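Local coordinates for GTPase-activating protein GYP1 (Saccharomyces cerevisiae, PDB 1FKM) that stimulates GTP hydrolysis by the Ypt/Rab GTPases YPT1 and YPT7, supplying an arginine finger and a glutamine finger in trans through its TBC (Rab-GAP) domain, at residues Y104-V109 / K160-Y165; T143-Y148 / T172-D177; I133-T138 / L241-Q246. All coordinates share one frame; numbering follows the deposited sequence.

Overall arrangement
The three contacts lie in the all-helical TBC (Rab-GAP) domain and meet around helix 133-145. Contact 3 uses its first residues, contact 2 its C-terminal part and the residues that follow; their centres are about 18 Å apart, their nearest atoms about 5 Å. Contact 1 lies beside both: its centre is about 12 Å from that of contact 2, where Pro162 CG meets Leu145 CD1 at 3.8 Å, and about 19 Å from that of contact 3, where Tyr104 OH approaches Thr138 O at 3.4 Å. Contact 3 is near the catalytic fingers, the Asp135 side chain about 6 Å from that of Gln131 and the Arg243 side chain about 9 Å from that of Arg96. Contacts 1 and 2 lie away from these sites.

Contact 1: residues Y104-V109 / K160-Y165; sequences YQFKSV and KDPSTY
Asp161 OD1 receives three donors: Ser108 OG from across the contact at 2.8 Å, and Ser163 OG and the Ser163 backbone N from its own loop. The bond from Ser163 N makes an Asx turn, with an N-H...O angle of 155°; it arrives on the anti side of the carboxylate, somewhat out of its plane. The two hydroxyls approach OD1 from opposite faces of the carboxylate, Ser108 OG 37° out of its plane and Ser163 OG more steeply, on the side from which Ser163 N comes. The other oxygen, Asp161 OD2, accepts from a water that in turn accepts from Ser108 N at 3.0 Å. The carboxylate thus sits at the first turn of helix 107-123, where the helix end would be expected to favour its negative charge.

Phe106, the residue just before that helix, lays its ring against the same aspartate. Asp161 CB stands over the ring centre, 3.7 Å from the centroid, in a CH-pi contact. Asp161 OD2 also lies near the ring, 3.6 Å from Phe106 CD1. Asp161 CG is anti to the backbone N (chi1 -173°), which places CG on the Ser108 side.

The loop between helices 133-145 and 168-186 is thereby joined to the start of helix 107-123. Behind the polar cluster, Pro162 CD rests 3.7 Å from Val109 CG2.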
loop_
_atom_site.group_PDB
_atom_site.type_symbol
_atom_site.label_atom_id
_atom_site.label_comp_id
_atom_site.label_asym_id
_atom_site.label_seq_id
_atom_site.Cartn_x
_atom_site.Cartn_y
_atom_site.Cartn_z
ATOM N N TYR A 104 -12.990 6.535 -6.813
ATOM C CA TYR A 104 -12.693 7.572 -5.844
ATOM C C TYR A 104 -13.458 8.878 -5.936
ATOM O O TYR A 104 -13.306 9.740 -5.076
ATOM C CB TYR A 104 -11.172 7.791 -5.796
ATOM C CG TYR A 104 -10.467 6.500 -5.412
ATOM C CD1 TYR A 104 -10.338 6.132 -4.074
ATOM C CD2 TYR A 104 -10.065 5.578 -6.389
ATOM C CE1 TYR A 104 -9.846 4.873 -3.711
ATOM C CE2 TYR A 104 -9.568 4.320 -6.037
ATOM C CZ TYR A 104 -9.468 3.973 -4.694
ATOM O OH TYR A 104 -9.035 2.712 -4.337
ATOM N N GLN A 105 -14.310 9.023 -6.946
ATOM C CA GLN A 105 -15.102 10.237 -7.043
ATOM C C GLN A 105 -16.491 10.019 -6.459
ATOM O O GLN A 105 -17.237 10.971 -6.258
ATOM C CB GLN A 105 -15.210 10.724 -8.490
ATOM C CG GLN A 105 -13.933 11.361 -9.015
ATOM C CD GLN A 105 -12.958 10.347 -9.575
ATOM O OE1 GLN A 105 -13.226 9.724 -10.600
ATOM N NE2 GLN A 105 -11.820 10.175 -8.907
ATOM N N PHE A 106 -16.842 8.765 -6.183
ATOM C CA PHE A 106 -18.147 8.477 -5.599
ATOM C C PHE A 106 -18.177 9.056 -4.191
ATOM O O PHE A 106 -17.208 8.929 -3.443
ATOM C CB PHE A 106 -18.393 6.969 -5.550
ATOM C CG PHE A 106 -18.625 6.349 -6.899
ATOM C CD1 PHE A 106 -19.616 6.846 -7.746
ATOM C CD2 PHE A 106 -17.859 5.268 -7.324
ATOM C CE1 PHE A 106 -19.839 6.272 -9.002
ATOM C CE2 PHE A 106 -18.072 4.689 -8.571
ATOM C CZ PHE A 106 -19.064 5.193 -9.414
ATOM N N LYS A 107 -19.283 9.698 -3.832
ATOM C CA LYS A 107 -19.406 10.301 -2.509
ATOM C C LYS A 107 -19.312 9.301 -1.369
ATOM O O LYS A 107 -18.787 9.622 -0.302
ATOM C CB LYS A 107 -20.717 11.084 -2.393
ATOM C CG LYS A 107 -20.648 12.476 -2.995
ATOM C CD LYS A 107 -19.582 13.321 -2.305
ATOM C CE LYS A 107 -19.465 14.698 -2.940
ATOM N NZ LYS A 107 -18.387 15.511 -2.308
ATOM N N SER A 108 -19.821 8.092 -1.588
ATOM C CA SER A 108 -19.774 7.066 -0.558
ATOM C C SER A 108 -18.322 6.725 -0.250
ATOM O O SER A 108 -17.956 6.523 0.908
ATOM C CB SER A 108 -20.523 5.809 -1.017
ATOM O OG SER A 108 -19.905 5.235 -2.153
ATOM N N VAL A 109 -17.497 6.671 -1.288
ATOM C CA VAL A 109 -16.078 6.355 -1.127
ATOM C C VAL A 109 -15.338 7.509 -0.461
ATOM O O VAL A 109 -14.513 7.295 0.427
ATOM C CB VAL A 109 -15.420 6.042 -2.487
ATOM C CG1 VAL A 109 -13.915 5.839 -2.314
ATOM C CG2 VAL A 109 -16.049 4.781 -3.081
ATOM N N LYS A 160 -17.584 0.804 -9.953
ATOM C CA LYS A 160 -18.895 0.668 -9.329
ATOM C C LYS A 160 -18.992 1.340 -7.960
ATOM O O LYS A 160 -18.071 1.250 -7.150
ATOM C CB LYS A 160 -19.261 -0.814 -9.206
ATOM C CG LYS A 160 -19.289 -1.530 -10.547
ATOM C CD LYS A 160 -19.667 -2.994 -10.420
ATOM C CE LYS A 160 -19.707 -3.649 -11.796
ATOM N NZ LYS A 160 -20.070 -5.092 -11.743
ATOM N N ASP A 161 -20.116 2.011 -7.717
ATOM C CA ASP A 161 -20.358 2.692 -6.446
ATOM C C ASP A 161 -20.709 1.649 -5.387
ATOM O O ASP A 161 -21.713 0.946 -5.518
ATOM C CB ASP A 161 -21.523 3.674 -6.590
ATOM C CG ASP A 161 -21.719 4.546 -5.355
ATOM O OD1 ASP A 161 -21.464 4.081 -4.221
ATOM O OD2 ASP A 161 -22.154 5.705 -5.523
ATOM N N PRO A 162 -19.892 1.537 -4.320
ATOM C CA PRO A 162 -20.129 0.570 -3.242
ATOM C C PRO A 162 -21.524 0.649 -2.626
ATOM O O PRO A 162 -22.052 -0.352 -2.139
ATOM C CB PRO A 162 -19.037 0.910 -2.225
ATOM C CG PRO A 162 -17.919 1.388 -3.091
ATOM C CD PRO A 162 -18.644 2.284 -4.082
ATOM N N SER A 163 -22.113 1.840 -2.635
ATOM C CA SER A 163 -23.440 2.021 -2.056
ATOM C C SER A 163 -24.533 1.363 -2.894
ATOM O O SER A 163 -25.691 1.330 -2.486
ATOM C CB SER A 163 -23.744 3.512 -1.877
ATOM O OG SER A 163 -23.731 4.191 -3.120
ATOM N N THR A 164 -24.165 0.835 -4.061
ATOM C CA THR A 164 -25.128 0.174 -4.936
ATOM C C THR A 164 -25.143 -1.336 -4.721
ATOM O O THR A 164 -26.023 -2.027 -5.235
ATOM C CB THR A 164 -24.839 0.450 -6.433
ATOM O OG1 THR A 164 -23.602 -0.162 -6.810
ATOM C CG2 THR A 164 -24.760 1.944 -6.696
ATOM N N TYR A 165 -24.173 -1.854 -3.968
ATOM C CA TYR A 165 -24.131 -3.286 -3.702
ATOM C C TYR A 165 -23.788 -3.639 -2.255
ATOM O O TYR A 165 -23.602 -4.806 -1.920
ATOM C CB TYR A 165 -23.183 -3.997 -4.689
ATOM C CG TYR A 165 -21.716 -3.603 -4.639
ATOM C CD1 TYR A 165 -20.818 -4.274 -3.804
ATOM C CD2 TYR A 165 -21.215 -2.600 -5.472
ATOM C CE1 TYR A 165 -19.454 -3.962 -3.804
ATOM C CE2 TYR A 165 -19.849 -2.276 -5.479
ATOM C CZ TYR A 165 -18.978 -2.965 -4.644
ATOM O OH TYR A 165 -17.633 -2.659 -4.653
HETATM O O HOH W 1 -21.865 7.427 -3.737
#

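Contact 2: residues T143-Y148 / T172-D177; sequences TFLTEY and TDLEAD
The C-terminal part of helix 133-145, with the residues that follow it, and the middle of helix 168-186 come nearest at Phe144 and Leu174, whose CA atoms are 6.8 Å apart. Leu174 carries much of the packing by dividing its two methyl groups between neighbouring residues. Its CG is anti to the backbone N (chi1 169°), and from there Leu174 CD1 lies against Phe144 CB at 3.4 Å. The other methyl, Leu174 CD2, presses on Leu145 CD2 at 3.5 Å, tighter than usual van der Waals contact, which marks close packing at this point. The Phe144 ring extends farther along helix 168-186 and presents its edge to Asp177 O, with CE2 the nearest ring atom at 3.8 Å.

Tyr148 closes the other end of the interface. Its ring passes Leu174 obliquely, CE2 being 4.2 Å from Leu174 CB, while its hydroxyl reaches two waters lying in the ring plane. One, 2.6 Å from Tyr148 OH, donates to Asp177 OD2; the second, 2.9 Å from Tyr148 OH, donates to Asp173 OD2. The two water bridges join the tyrosine to acids one helical turn apart.

Those acids have further partners: Asp173 pairs with Arg69 of helix 57-74, and Asp177 with Tyr49, Arg65 and Lys44. Helices 39-46 and 57-74 thus flank this buried helix-helix junction of the TBC domain, with Lys44 also forming a cation-pi contact with Phe144.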
loop_
_atom_site.group_PDB
_atom_site.type_symbol
_atom_site.label_atom_id
_atom_site.label_comp_id
_atom_site.label_asym_id
_atom_site.label_seq_id
_atom_site.Cartn_x
_atom_site.Cartn_y
_atom_site.Cartn_z
ATOM N N THR A 143 -9.057 -3.421 -2.451
ATOM C CA THR A 143 -8.962 -4.876 -2.363
ATOM C C THR A 143 -10.011 -5.462 -1.410
ATOM O O THR A 143 -10.652 -6.476 -1.711
ATOM C CB THR A 143 -7.555 -5.300 -1.899
ATOM O OG1 THR A 143 -6.594 -4.859 -2.866
ATOM C CG2 THR A 143 -7.462 -6.811 -1.755
ATOM N N PHE A 144 -10.200 -4.832 -0.258
ATOM C CA PHE A 144 -11.191 -5.332 0.689
ATOM C C PHE A 144 -12.607 -5.188 0.133
ATOM O O PHE A 144 -13.501 -5.956 0.483
ATOM C CB PHE A 144 -11.052 -4.599 2.021
ATOM C CG PHE A 144 -9.773 -4.907 2.739
ATOM C CD1 PHE A 144 -8.920 -5.906 2.270
ATOM C CD2 PHE A 144 -9.411 -4.200 3.882
ATOM C CE1 PHE A 144 -7.723 -6.195 2.927
ATOM C CE2 PHE A 144 -8.222 -4.482 4.542
ATOM C CZ PHE A 144 -7.375 -5.480 4.064
ATOM N N LEU A 145 -12.802 -4.205 -0.740
ATOM C CA LEU A 145 -14.102 -3.979 -1.366
ATOM C C LEU A 145 -14.482 -5.159 -2.256
ATOM O O LEU A 145 -15.655 -5.489 -2.366
ATOM C CB LEU A 145 -14.070 -2.730 -2.254
ATOM C CG LEU A 145 -14.787 -1.433 -1.881
ATOM C CD1 LEU A 145 -14.623 -0.449 -3.039
ATOM C CD2 LEU A 145 -16.268 -1.687 -1.616
ATOM N N THR A 146 -13.495 -5.788 -2.895
ATOM C CA THR A 146 -13.787 -6.893 -3.807
ATOM C C THR A 146 -14.466 -8.075 -3.140
ATOM O O THR A 146 -15.140 -8.855 -3.803
ATOM C CB THR A 146 -12.516 -7.406 -4.558
ATOM O OG1 THR A 146 -11.587 -7.985 -3.631
ATOM C CG2 THR A 146 -11.844 -6.259 -5.307
ATOM N N GLU A 147 -14.293 -8.208 -1.832
ATOM C CA GLU A 147 -14.912 -9.312 -1.107
ATOM C C GLU A 147 -16.438 -9.194 -1.095
ATOM O O GLU A 147 -17.134 -10.175 -0.851
ATOM C CB GLU A 147 -14.403 -9.350 0.334
ATOM C CG GLU A 147 -14.670 -10.671 1.031
ATOM C CD GLU A 147 -14.086 -10.727 2.428
ATOM O OE1 GLU A 147 -14.016 -9.674 3.096
ATOM O OE2 GLU A 147 -13.706 -11.831 2.862
ATOM N N TYR A 148 -16.955 -7.995 -1.350
ATOM C CA TYR A 148 -18.406 -7.763 -1.342
ATOM C C TYR A 148 -19.065 -7.870 -2.715
ATOM O O TYR A 148 -20.282 -7.701 -2.844
ATOM C CB TYR A 148 -18.709 -6.390 -0.734
ATOM C CG TYR A 148 -18.334 -6.295 0.724
ATOM C CD1 TYR A 148 -19.235 -6.669 1.724
ATOM C CD2 TYR A 148 -17.067 -5.869 1.107
ATOM C CE1 TYR A 148 -18.880 -6.620 3.068
ATOM C CE2 TYR A 148 -16.700 -5.819 2.449
ATOM C CZ TYR A 148 -17.610 -6.195 3.422
ATOM O OH TYR A 148 -17.243 -6.150 4.745
ATOM N N THR A 172 -19.377 0.125 6.799
ATOM C CA THR A 172 -18.691 0.466 8.038
ATOM C C THR A 172 -17.736 -0.663 8.430
ATOM O O THR A 172 -16.654 -0.404 8.959
ATOM C CB THR A 172 -19.692 0.737 9.189
ATOM O OG1 THR A 172 -20.544 1.830 8.825
ATOM C CG2 THR A 172 -18.950 1.110 10.469
ATOM N N ASP A 173 -18.133 -1.909 8.177
ATOM C CA ASP A 173 -17.263 -3.053 8.474
ATOM C C ASP A 173 -16.016 -2.948 7.589
ATOM O O ASP A 173 -14.907 -3.211 8.035
ATOM C CB ASP A 173 -17.947 -4.385 8.160
ATOM C CG ASP A 173 -19.075 -4.714 9.116
ATOM O OD1 ASP A 173 -19.094 -4.176 10.245
ATOM O OD2 ASP A 173 -19.939 -5.533 8.734
ATOM N N LEU A 174 -16.227 -2.585 6.326
ATOM C CA LEU A 174 -15.142 -2.422 5.358
ATOM C C LEU A 174 -14.196 -1.322 5.842
ATOM O O LEU A 174 -12.970 -1.467 5.795
ATOM C CB LEU A 174 -15.720 -2.051 3.985
ATOM C CG LEU A 174 -14.717 -1.576 2.918
ATOM C CD1 LEU A 174 -13.808 -2.729 2.521
ATOM C CD2 LEU A 174 -15.463 -1.043 1.708
ATOM N N GLU A 175 -14.785 -0.220 6.308
ATOM C CA GLU A 175 -14.024 0.912 6.824
ATOM C C GLU A 175 -13.144 0.485 7.993
ATOM O O GLU A 175 -11.980 0.860 8.076
ATOM C CB GLU A 175 -14.973 2.024 7.296
ATOM C CG GLU A 175 -15.504 2.919 6.182
ATOM C CD GLU A 175 -16.527 3.930 6.680
ATOM O OE1 GLU A 175 -16.388 4.426 7.822
ATOM O OE2 GLU A 175 -17.464 4.239 5.920
ATOM N N ALA A 176 -13.721 -0.294 8.901
ATOM C CA ALA A 176 -12.994 -0.769 10.074
ATOM C C ALA A 176 -11.802 -1.648 9.675
ATOM O O ALA A 176 -10.679 -1.444 10.149
ATOM C CB ALA A 176 -13.946 -1.546 10.984
ATOM N N ASP A 177 -12.043 -2.621 8.802
ATOM C CA ASP A 177 -10.968 -3.505 8.364
ATOM C C ASP A 177 -9.858 -2.697 7.691
ATOM O O ASP A 177 -8.679 -2.920 7.949
ATOM C CB ASP A 177 -11.488 -4.557 7.382
ATOM C CG ASP A 177 -12.457 -5.542 8.027
ATOM O OD1 ASP A 177 -12.641 -5.500 9.267
ATOM O OD2 ASP A 177 -13.030 -6.371 7.284
HETATM O O HOH W 2 -14.705 -5.736 5.154
HETATM O O HOH W 3 -19.358 -7.139 6.412
#

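Contact 3: residues I133-T138 / L241-Q246; sequences INDLVT and LMREFQ
Asp135 meets the 241-246 segment twice, through its backbone carbonyl at Met242 and through its carboxylate at Arg243. Met242 is a selenomethionine in this crystal. Met242 SE lies 3.2 Å from Asp135 O, and the terminal methyl also adjoins that oxygen. The chain bends at its last torsion (chi3 62°), turning Met242 CE toward the helix, where it comes to 3.4 Å from Thr138 OG1. On another side of the selenium, Leu136 CD2 packs 4.2 Å from Met242 SE, so the side-chain tip is held against three residues of the first turns of helix 133-145. The charged partner is looser: Asp135 OD2 and Arg243 NH1 form a salt bridge at 3.6 Å, with carboxylate and guanidinium planes 31° apart. The bend at chi2 brings Arg243 CD to 3.9 Å from Asp135 OD1.

Asp135 O, the oxygen beside the selenium, accepts from both Thr138 N and Thr138 OG1, the hydroxyl at 2.7 Å and in the carbonyl plane; the hydroxyl touched by Met242 CE is thus itself held by a bond to that carbonyl. Asn134 next door bonds to Thr97 and to Gly132 N, linking the helix start to the residues next in sequence to the arginine finger Arg96 and the glutamine finger Gln131. The contact therefore lies close to both fingers of the TBC domain.

Around this core, helix 168-186 packs on Leu136 through Leu186, while Val250 and Met247 of helix 247-261 touch Met242 and Thr138.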
loop_
_atom_site.group_PDB
_atom_site.type_symbol
_atom_site.label_atom_id
_atom_site.label_comp_id
_atom_site.label_asym_id
_atom_site.label_seq_id
_atom_site.Cartn_x
_atom_site.Cartn_y
_atom_site.Cartn_z
ATOM N N ILE A 133 -0.577 9.426 3.014
ATOM C CA ILE A 133 -1.358 8.403 3.703
ATOM C C ILE A 133 -2.674 8.195 2.960
ATOM O O ILE A 133 -3.261 7.108 3.002
ATOM C CB ILE A 133 -1.656 8.810 5.156
ATOM C CG1 ILE A 133 -0.345 9.016 5.918
ATOM C CG2 ILE A 133 -2.486 7.734 5.834
ATOM C CD1 ILE A 133 0.530 7.778 5.978
ATOM N N ASN A 134 -3.136 9.239 2.279
ATOM C CA ASN A 134 -4.377 9.146 1.509
ATOM C C ASN A 134 -4.175 8.178 0.345
ATOM O O ASN A 134 -5.120 7.545 -0.121
ATOM C CB ASN A 134 -4.801 10.524 0.991
ATOM C CG ASN A 134 -3.737 11.192 0.144
ATOM O OD1 ASN A 134 -2.581 11.309 0.551
ATOM N ND2 ASN A 134 -4.127 11.646 -1.041
ATOM N N ASP A 135 -2.937 8.062 -0.121
ATOM C CA ASP A 135 -2.646 7.137 -1.207
ATOM C C ASP A 135 -2.541 5.717 -0.657
ATOM O O ASP A 135 -3.125 4.783 -1.209
ATOM C CB ASP A 135 -1.321 7.496 -1.891
ATOM C CG ASP A 135 -1.370 8.835 -2.596
ATOM O OD1 ASP A 135 -2.201 8.998 -3.515
ATOM O OD2 ASP A 135 -0.571 9.720 -2.228
ATOM N N LEU A 136 -1.801 5.566 0.441
ATOM C CA LEU A 136 -1.576 4.252 1.044
ATOM C C LEU A 136 -2.806 3.491 1.489
ATOM O O LEU A 136 -2.796 2.263 1.525
ATOM C CB LEU A 136 -0.618 4.365 2.236
ATOM C CG LEU A 136 0.817 4.767 1.905
ATOM C CD1 LEU A 136 1.651 4.762 3.181
ATOM C CD2 LEU A 136 1.400 3.802 0.888
ATOM N N VAL A 137 -3.864 4.208 1.844
ATOM C CA VAL A 137 -5.082 3.552 2.293
ATOM C C VAL A 137 -5.867 2.906 1.144
ATOM O O VAL A 137 -6.565 1.911 1.355
ATOM C CB VAL A 137 -6.021 4.559 3.033
ATOM C CG1 VAL A 137 -6.607 5.564 2.042
ATOM C CG2 VAL A 137 -7.139 3.807 3.758
ATOM N N THR A 138 -5.719 3.435 -0.073
ATOM C CA THR A 138 -6.504 2.933 -1.205
ATOM C C THR A 138 -6.341 1.484 -1.673
ATOM O O THR A 138 -7.342 0.841 -2.022
ATOM C CB THR A 138 -6.422 3.918 -2.420
ATOM O OG1 THR A 138 -5.081 4.005 -2.915
ATOM C CG2 THR A 138 -6.864 5.306 -1.975
ATOM N N LEU A 241 5.954 3.882 -3.948
ATOM C CA LEU A 241 5.930 3.693 -5.404
ATOM C C LEU A 241 4.559 3.670 -6.073
ATOM O O LEU A 241 4.460 3.493 -7.289
ATOM C CB LEU A 241 6.691 2.413 -5.782
ATOM C CG LEU A 241 8.222 2.486 -5.769
ATOM C CD1 LEU A 241 8.819 1.108 -6.038
ATOM C CD2 LEU A 241 8.684 3.475 -6.825
HETATM N N MSE A 242 3.500 3.871 -5.298
HETATM C CA MSE A 242 2.157 3.850 -5.869
HETATM C C MSE A 242 1.922 4.837 -7.001
HETATM O O MSE A 242 1.175 4.551 -7.935
HETATM C CB MSE A 242 1.119 4.113 -4.790
HETATM C CG MSE A 242 0.858 2.959 -3.872
HETATM SE SE MSE A 242 -0.614 3.464 -2.746
HETATM C CE MSE A 242 -1.957 3.691 -4.124
ATOM N N ARG A 243 2.550 6.001 -6.918
ATOM C CA ARG A 243 2.367 7.023 -7.935
ATOM C C ARG A 243 3.189 6.759 -9.190
ATOM O O ARG A 243 3.167 7.557 -10.126
ATOM C CB ARG A 243 2.725 8.392 -7.354
ATOM C CG ARG A 243 1.974 8.713 -6.069
ATOM C CD ARG A 243 0.519 9.040 -6.340
ATOM N NE ARG A 243 0.372 10.391 -6.874
ATOM C CZ ARG A 243 0.634 11.495 -6.183
ATOM N NH1 ARG A 243 1.052 11.411 -4.927
ATOM N NH2 ARG A 243 0.486 12.686 -6.747
ATOM N N GLU A 244 3.897 5.633 -9.213
ATOM C CA GLU A 244 4.738 5.282 -10.354
ATOM C C GLU A 244 4.210 4.085 -11.141
ATOM O O GLU A 244 4.809 3.690 -12.142
ATOM C CB GLU A 244 6.159 4.948 -9.889
ATOM C CG GLU A 244 6.681 5.792 -8.736
ATOM C CD GLU A 244 6.546 7.270 -8.994
ATOM O OE1 GLU A 244 6.921 7.712 -10.098
ATOM O OE2 GLU A 244 6.074 7.990 -8.092
ATOM N N PHE A 245 3.105 3.503 -10.682
ATOM C CA PHE A 245 2.525 2.332 -11.340
ATOM C C PHE A 245 1.007 2.402 -11.405
ATOM O O PHE A 245 0.384 3.211 -10.718
ATOM C CB PHE A 245 2.883 1.048 -10.575
ATOM C CG PHE A 245 4.351 0.757 -10.500
ATOM C CD1 PHE A 245 5.023 0.234 -11.600
ATOM C CD2 PHE A 245 5.054 0.966 -9.322
ATOM C CE1 PHE A 245 6.384 -0.079 -11.529
ATOM C CE2 PHE A 245 6.409 0.657 -9.237
ATOM C CZ PHE A 245 7.077 0.131 -10.346
ATOM N N GLN A 246 0.422 1.538 -12.234
ATOM C CA GLN A 246 -1.027 1.445 -12.359
ATOM C C GLN A 246 -1.484 0.694 -11.103
ATOM O O GLN A 246 -0.725 -0.103 -10.558
ATOM C CB GLN A 246 -1.407 0.631 -13.599
ATOM C CG GLN A 246 -0.989 1.266 -14.918
ATOM C CD GLN A 246 -1.604 2.634 -15.112
ATOM O OE1 GLN A 246 -2.823 2.791 -15.054
ATOM N NE2 GLN A 246 -0.761 3.636 -15.338
#